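Local coordinates for protein alpha-fucosidase (Bifidobacterium bifidum, PDB 2EAB) that is a 1,2-alpha-L-fucosidase, this chain being the catalytic part of a longer protein, and probably removes terminal L-fucose from glycans, at residues G347-T351 with D352-K356; Q743-E746 with L747-N751. All blocks are in the same frame, centred on the assembly; numbering follows the deposited sequence.

How the contacts relate
Contacts 1 and 2 lie in series, far apart in sequence, the first at the start of helix 351-360 and the second on helix 738-751, and both belong to the family 95 catalytic region. Their centres are about 17 Å apart, yet the two helices meet: Leu355 CD1 of contact 1 lies 3.4 Å from Leu749 O of contact 2. Helix 365-386 joins them further, since Leu371 touches both Leu354 and Leu749. That helix runs on to Ser386, a calcium ligand, although both contacts lie away from the annotated metal sites. Together they illustrate two locally formed helical segments that touch each other and share a neighbour in helix 365-386.

Contact 1 of 2, residues G347-T351 with D352-K356; sequences GAVAT and DALLK
Val349 turns CG1 anti to its carbonyl carbon (chi1 -71°), which leaves CG2 between the backbone N and that carbon, while Leu354 carries CG on the far side from its own N (chi1 180°); these two choices bring Val349 CG2 against Leu354 CD1 at 3.9 Å. The side chains cross at about a right angle, so the loop residue lies over the first helical turn through one methyl only. Ala350, between them, is at the N-cap position. Its carbonyl O receives Leu354 N at 2.7 Å, and Leu355 N reaches Thr351 O at 3.0 Å.

With an alanine at the N-cap, the side-chain acceptor in this turn comes from further along. Asp352 folds back over its backbone (chi1 53°), and its OD1 accepts Ala353 N at 2.9 Å, the amide meeting it from above the carboxylate plane through a distinctly bent bond. Asp352 OD1 also rests 3.3 Å from Ala350 CB, so the carboxylate abuts the methyl of the residue at the N-cap position. A negative group among the first amides of a helix is likely to be favoured by the helix dipole. Without the carboxylate, as with an alanine here, the Ala353 amide would probably lose its side-chain acceptor and the Gln24 amide its OD2 partner.

Thr351 is buried, and its OG1 bonds to Trp21 N; the backbones of the two residues are joined as well, tying this helix start to strand 19-22, whose Leu20 and Tyr22 also touch Thr351. Leu354 instead packs on Gln367, Glu370 and Leu371, so the first turn of helix 351-360 packs against both strand 19-22 and helix 365-386.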
ATOM      1  N   GLY A 347     -10.447 -23.827 -24.004  1.00 17.01           N
ATOM      2  CA  GLY A 347     -11.382 -22.709 -24.094  1.00 16.53           C
ATOM      3  C   GLY A 347     -11.012 -21.555 -23.178  1.00 16.12           C
ATOM      4  O   GLY A 347     -11.892 -20.911 -22.602  1.00 16.22           O
ATOM      5  N   ALA A 348      -9.710 -21.300 -23.040  1.00 15.44           N
ATOM      6  CA  ALA A 348      -9.218 -20.177 -22.236  1.00 14.87           C
ATOM      7  C   ALA A 348      -9.709 -18.863 -22.815  1.00 14.41           C
ATOM      8  O   ALA A 348      -9.718 -18.678 -24.032  1.00 14.65           O
ATOM      9  CB  ALA A 348      -7.707 -20.187 -22.173  1.00 15.13           C
ATOM     10  N   VAL A 349     -10.115 -17.957 -21.934  1.00 13.67           N
ATOM     11  CA  VAL A 349     -10.644 -16.659 -22.341  1.00 13.19           C
ATOM     12  C   VAL A 349      -9.674 -15.543 -21.969  1.00 12.51           C
ATOM     13  O   VAL A 349      -9.007 -15.601 -20.926  1.00 11.84           O
ATOM     14  CB  VAL A 349     -12.046 -16.389 -21.731  1.00 13.77           C
ATOM     15  CG1 VAL A 349     -13.097 -17.282 -22.393  1.00 14.33           C
ATOM     16  CG2 VAL A 349     -12.037 -16.592 -20.211  1.00 14.43           C
ATOM     17  N   ALA A 350      -9.590 -14.538 -22.836  1.00 11.69           N
ATOM     18  CA  ALA A 350      -8.769 -13.357 -22.582  1.00 11.01           C
ATOM     19  C   ALA A 350      -9.266 -12.617 -21.341  1.00 10.62           C
ATOM     20  O   ALA A 350     -10.436 -12.703 -20.980  1.00 10.36           O
ATOM     21  CB  ALA A 350      -8.767 -12.442 -23.792  1.00 11.29           C
ATOM     22  N   THR A 351      -8.362 -11.878 -20.709  1.00 10.29           N
ATOM     23  CA  THR A 351      -8.631 -11.264 -19.412  1.00 10.07           C
ATOM     24  C   THR A 351      -9.743 -10.214 -19.478  1.00  9.91           C
ATOM     25  O   THR A 351     -10.556 -10.113 -18.563  1.00  9.59           O
ATOM     26  CB  THR A 351      -7.332 -10.703 -18.805  1.00  9.89           C
ATOM     27  OG1 THR A 351      -6.365 -11.759 -18.740  1.00 10.08           O
ATOM     28  CG2 THR A 351      -7.562 -10.147 -17.399  1.00 10.25           C
ATOM     29  N   ASP A 352      -9.789  -9.451 -20.568  1.00  9.77           N
ATOM     30  CA  ASP A 352     -10.890  -8.514 -20.773  1.00 10.16           C
ATOM     31  C   ASP A 352     -12.233  -9.235 -20.973  1.00 10.18           C
ATOM     32  O   ASP A 352     -13.251  -8.829 -20.410  1.00 10.45           O
ATOM     33  CB  ASP A 352     -10.600  -7.494 -21.890  1.00 10.07           C
ATOM     34  CG  ASP A 352     -10.170  -8.128 -23.217  1.00 10.52           C
ATOM     35  OD1 ASP A 352      -9.924  -9.353 -23.301  1.00 11.18           O
ATOM     36  OD2 ASP A 352     -10.050  -7.353 -24.193  1.00 11.22           O
ATOM     37  N   ALA A 353     -12.221 -10.307 -21.764  1.00 10.54           N
ATOM     38  CA  ALA A 353     -13.412 -11.139 -21.958  1.00 10.66           C
ATOM     39  C   ALA A 353     -13.860 -11.784 -20.646  1.00 10.67           C
ATOM     40  O   ALA A 353     -15.060 -11.871 -20.361  1.00 10.91           O
ATOM     41  CB  ALA A 353     -13.158 -12.206 -23.016  1.00 11.04           C
ATOM     42  N   LEU A 354     -12.880 -12.219 -19.854  1.00 10.70           N
ATOM     43  CA  LEU A 354     -13.130 -12.816 -18.546  1.00 10.62           C
ATOM     44  C   LEU A 354     -13.811 -11.827 -17.605  1.00 10.46           C
ATOM     45  O   LEU A 354     -14.793 -12.161 -16.951  1.00 10.47           O
ATOM     46  CB  LEU A 354     -11.822 -13.323 -17.933  1.00 10.75           C
ATOM     47  CG  LEU A 354     -11.873 -13.977 -16.549  1.00 11.13           C
ATOM     48  CD1 LEU A 354     -12.639 -15.287 -16.595  1.00 12.29           C
ATOM     49  CD2 LEU A 354     -10.466 -14.205 -16.038  1.00 11.14           C
ATOM     50  N   LEU A 355     -13.284 -10.605 -17.546  1.00 10.22           N
ATOM     51  CA  LEU A 355     -13.881  -9.558 -16.729  1.00 10.20           C
ATOM     52  C   LEU A 355     -15.321  -9.273 -17.157  1.00 10.23           C
ATOM     53  O   LEU A 355     -16.213  -9.165 -16.321  1.00  9.92           O
ATOM     54  CB  LEU A 355     -13.030  -8.284 -16.774  1.00 10.25           C
ATOM     55  CG  LEU A 355     -13.585  -7.059 -16.044  1.00 10.35           C
ATOM     56  CD1 LEU A 355     -13.692  -7.298 -14.534  1.00 11.17           C
ATOM     57  CD2 LEU A 355     -12.727  -5.838 -16.340  1.00 10.19           C
ATOM     58  N   LYS A 356     -15.539  -9.171 -18.469  1.00 10.56           N
ATOM     59  CA  LYS A 356     -16.867  -8.901 -19.010  1.00 11.24           C
ATOM     60  C   LYS A 356     -17.864  -9.999 -18.629  1.00 11.03           C
ATOM     61  O   LYS A 356     -18.986  -9.702 -18.229  1.00 11.36           O
ATOM     62  CB  LYS A 356     -16.804  -8.727 -20.528  1.00 11.72           C
ATOM     63  CG  LYS A 356     -18.036  -8.074 -21.128  1.00 13.67           C
ATOM     64  CD  LYS A 356     -17.796  -7.695 -22.581  1.00 16.94           C
ATOM     65  CE  LYS A 356     -18.983  -6.952 -23.169  1.00 18.56           C
ATOM     66  NZ  LYS A 356     -18.712  -6.522 -24.570  1.00 20.29           N
TER

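Contact 2 of 2, residues Q743-E746 with L747-N751; sequences QLVE and LQLKN
Glu746 OE2 is held by a salt bridge from Lys368 of helix 365-386 and, more weakly, by a water that links it to Lys750 one turn further on. The water donates to Glu746 OE2 over 3.4 Å and accepts from Lys750 NZ at 2.8 Å. Glutamate and lysine four residues apart often pair directly on a helix; here Glu746 OE2 and Lys750 NZ stand 4.7 Å apart, and the water spans the gap. Both residues set CG anti to the carbonyl carbon (chi1 -79° and -70°) and run on extended, which carries their charged ends off the same flank of the helix. At its root the lysine chain passes close to the backbone, with Lys750 CG 3.3 Å from Glu746 O.

Beneath this bridge the backbone is regular. Leu747, Gln748, Leu749 and Lys750 each give their N-H to the carbonyl four residues earlier, the shortest bond being Gln748 N to Leu744 O at 2.9 Å. Apolar branches meet along the helix too: Val745 CG1 lies 4.2 Å from Leu749 CD1, which also sits 3.4 Å from Val745 O, and Leu744 CD2 lies 4.4 Å from Leu747 CD1. At the last turn Asn751 bends back, ND2 making a weak bond to Leu747 O.

The buried amide of Gln748 is satisfied by Asn772, Gly768 and Asp759. The result is a helix packed on several sides, Leu744 on helix 722-734, Leu749 on helix 365-386, and Glu746, Leu749 and Lys750 on Tyr358 of helix 351-360, consistent with the (alpha/alpha)6 barrel of glycoside hydrolase family 95.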
ATOM      1  N   GLN A 743     -18.765 -11.654  -1.055  1.00  8.40           N
ATOM      2  CA  GLN A 743     -19.691 -10.840  -1.838  1.00  8.92           C
ATOM      3  C   GLN A 743     -19.100  -9.459  -2.144  1.00  8.45           C
ATOM      4  O   GLN A 743     -19.344  -8.898  -3.215  1.00  8.49           O
ATOM      5  CB  GLN A 743     -21.028 -10.705  -1.124  1.00  9.42           C
ATOM      6  CG  GLN A 743     -21.927 -11.918  -1.212  1.00 12.57           C
ATOM      7  CD  GLN A 743     -23.255 -11.656  -0.540  1.00 16.58           C
ATOM      8  OE1 GLN A 743     -24.287 -11.540  -1.199  1.00 19.85           O
ATOM      9  NE2 GLN A 743     -23.232 -11.526   0.775  1.00 16.45           N
ATOM     10  N   LEU A 744     -18.312  -8.925  -1.209  1.00  8.23           N
ATOM     11  CA  LEU A 744     -17.622  -7.656  -1.432  1.00  8.42           C
ATOM     12  C   LEU A 744     -16.482  -7.791  -2.440  1.00  8.44           C
ATOM     13  O   LEU A 744     -16.263  -6.885  -3.243  1.00  8.50           O
ATOM     14  CB  LEU A 744     -17.143  -7.043  -0.112  1.00  8.63           C
ATOM     15  CG  LEU A 744     -18.273  -6.533   0.789  1.00  8.74           C
ATOM     16  CD1 LEU A 744     -17.763  -6.367   2.201  1.00 10.49           C
ATOM     17  CD2 LEU A 744     -18.892  -5.226   0.279  1.00 10.72           C
ATOM     18  N   VAL A 745     -15.766  -8.915  -2.410  1.00  8.31           N
ATOM     19  CA  VAL A 745     -14.769  -9.208  -3.441  1.00  8.75           C
ATOM     20  C   VAL A 745     -15.436  -9.245  -4.821  1.00  8.55           C
ATOM     21  O   VAL A 745     -14.941  -8.643  -5.773  1.00  8.26           O
ATOM     22  CB  VAL A 745     -14.013 -10.532  -3.163  1.00  8.74           C
ATOM     23  CG1 VAL A 745     -13.136 -10.918  -4.350  1.00  9.88           C
ATOM     24  CG2 VAL A 745     -13.162 -10.413  -1.902  1.00  9.81           C
ATOM     25  N   GLU A 746     -16.577  -9.927  -4.912  1.00  8.68           N
ATOM     26  CA  GLU A 746     -17.350  -9.991  -6.154  1.00  9.11           C
ATOM     27  C   GLU A 746     -17.694  -8.596  -6.649  1.00  8.81           C
ATOM     28  O   GLU A 746     -17.556  -8.297  -7.836  1.00  9.00           O
ATOM     29  CB  GLU A 746     -18.657 -10.738  -5.934  1.00  9.78           C
ATOM     30  CG  GLU A 746     -18.581 -12.236  -5.913  1.00 11.91           C
ATOM     31  CD  GLU A 746     -19.969 -12.847  -5.841  1.00 13.94           C
ATOM     32  OE1 GLU A 746     -20.755 -12.443  -4.956  1.00 14.72           O
ATOM     33  OE2 GLU A 746     -20.281 -13.724  -6.675  1.00 15.94           O
ATOM     34  N   LEU A 747     -18.154  -7.753  -5.731  1.00  8.51           N
ATOM     35  CA  LEU A 747     -18.540  -6.393  -6.085  1.00  8.69           C
ATOM     36  C   LEU A 747     -17.352  -5.551  -6.532  1.00  8.34           C
ATOM     37  O   LEU A 747     -17.488  -4.744  -7.453  1.00  8.37           O
ATOM     38  CB  LEU A 747     -19.307  -5.722  -4.946  1.00  9.27           C
ATOM     39  CG  LEU A 747     -20.732  -6.248  -4.719  1.00 10.06           C
ATOM     40  CD1 LEU A 747     -21.289  -5.783  -3.382  1.00 11.23           C
ATOM     41  CD2 LEU A 747     -21.668  -5.858  -5.866  1.00 11.88           C
ATOM     42  N   GLN A 748     -16.190  -5.735  -5.899  1.00  8.05           N
ATOM     43  CA  GLN A 748     -14.980  -5.045  -6.341  1.00  7.95           C
ATOM     44  C   GLN A 748     -14.615  -5.441  -7.769  1.00  7.95           C
ATOM     45  O   GLN A 748     -14.301  -4.587  -8.599  1.00  7.83           O
ATOM     46  CB  GLN A 748     -13.797  -5.306  -5.406  1.00  7.85           C
ATOM     47  CG  GLN A 748     -12.543  -4.543  -5.847  1.00  8.75           C
ATOM     48  CD  GLN A 748     -11.330  -4.804  -4.984  1.00  8.24           C
ATOM     49  OE1 GLN A 748     -11.174  -5.880  -4.413  1.00  8.78           O
ATOM     50  NE2 GLN A 748     -10.445  -3.814  -4.900  1.00  8.79           N
ATOM     51  N   LEU A 749     -14.668  -6.737  -8.056  1.00  8.06           N
ATOM     52  CA  LEU A 749     -14.325  -7.224  -9.384  1.00  8.60           C
ATOM     53  C   LEU A 749     -15.307  -6.716 -10.437  1.00  8.53           C
ATOM     54  O   LEU A 749     -14.906  -6.387 -11.547  1.00  9.07           O
ATOM     55  CB  LEU A 749     -14.216  -8.755  -9.397  1.00  8.65           C
ATOM     56  CG  LEU A 749     -12.813  -9.313  -9.108  1.00  9.23           C
ATOM     57  CD1 LEU A 749     -12.194  -8.741  -7.828  1.00  9.41           C
ATOM     58  CD2 LEU A 749     -12.835 -10.826  -9.037  1.00  9.38           C
ATOM     59  N   LYS A 750     -16.582  -6.621 -10.078  1.00  8.76           N
ATOM     60  CA  LYS A 750     -17.607  -6.167 -11.022  1.00  9.25           C
ATOM     61  C   LYS A 750     -17.621  -4.652 -11.235  1.00  9.25           C
ATOM     62  O   LYS A 750     -17.951  -4.180 -12.328  1.00  9.41           O
ATOM     63  CB  LYS A 750     -18.994  -6.628 -10.579  1.00  9.68           C
ATOM     64  CG  LYS A 750     -19.218  -8.119 -10.718  1.00 10.51           C
ATOM     65  CD  LYS A 750     -20.559  -8.530 -10.138  1.00 12.32           C
ATOM     66  CE  LYS A 750     -20.721 -10.033 -10.190  1.00 13.81           C
ATOM     67  NZ  LYS A 750     -22.026 -10.463  -9.629  1.00 14.73           N
ATOM     68  N   ASN A 751     -17.253  -3.900 -10.201  1.00  9.16           N
ATOM     69  CA  ASN A 751     -17.491  -2.456 -10.182  1.00  9.42           C
ATOM     70  C   ASN A 751     -16.269  -1.573  -9.940  1.00  8.96           C
ATOM     71  O   ASN A 751     -16.401  -0.350  -9.900  1.00  9.26           O
ATOM     72  CB  ASN A 751     -18.560  -2.122  -9.138  1.00  9.90           C
ATOM     73  CG  ASN A 751     -19.884  -2.793  -9.426  1.00 11.51           C
ATOM     74  OD1 ASN A 751     -20.534  -2.505 -10.431  1.00 14.84           O
ATOM     75  ND2 ASN A 751     -20.294  -3.695  -8.544  1.00 12.41           N
TER
HETATM   76  O   HOH W   1     -21.544 -13.237  -9.745  1.00 24.76           O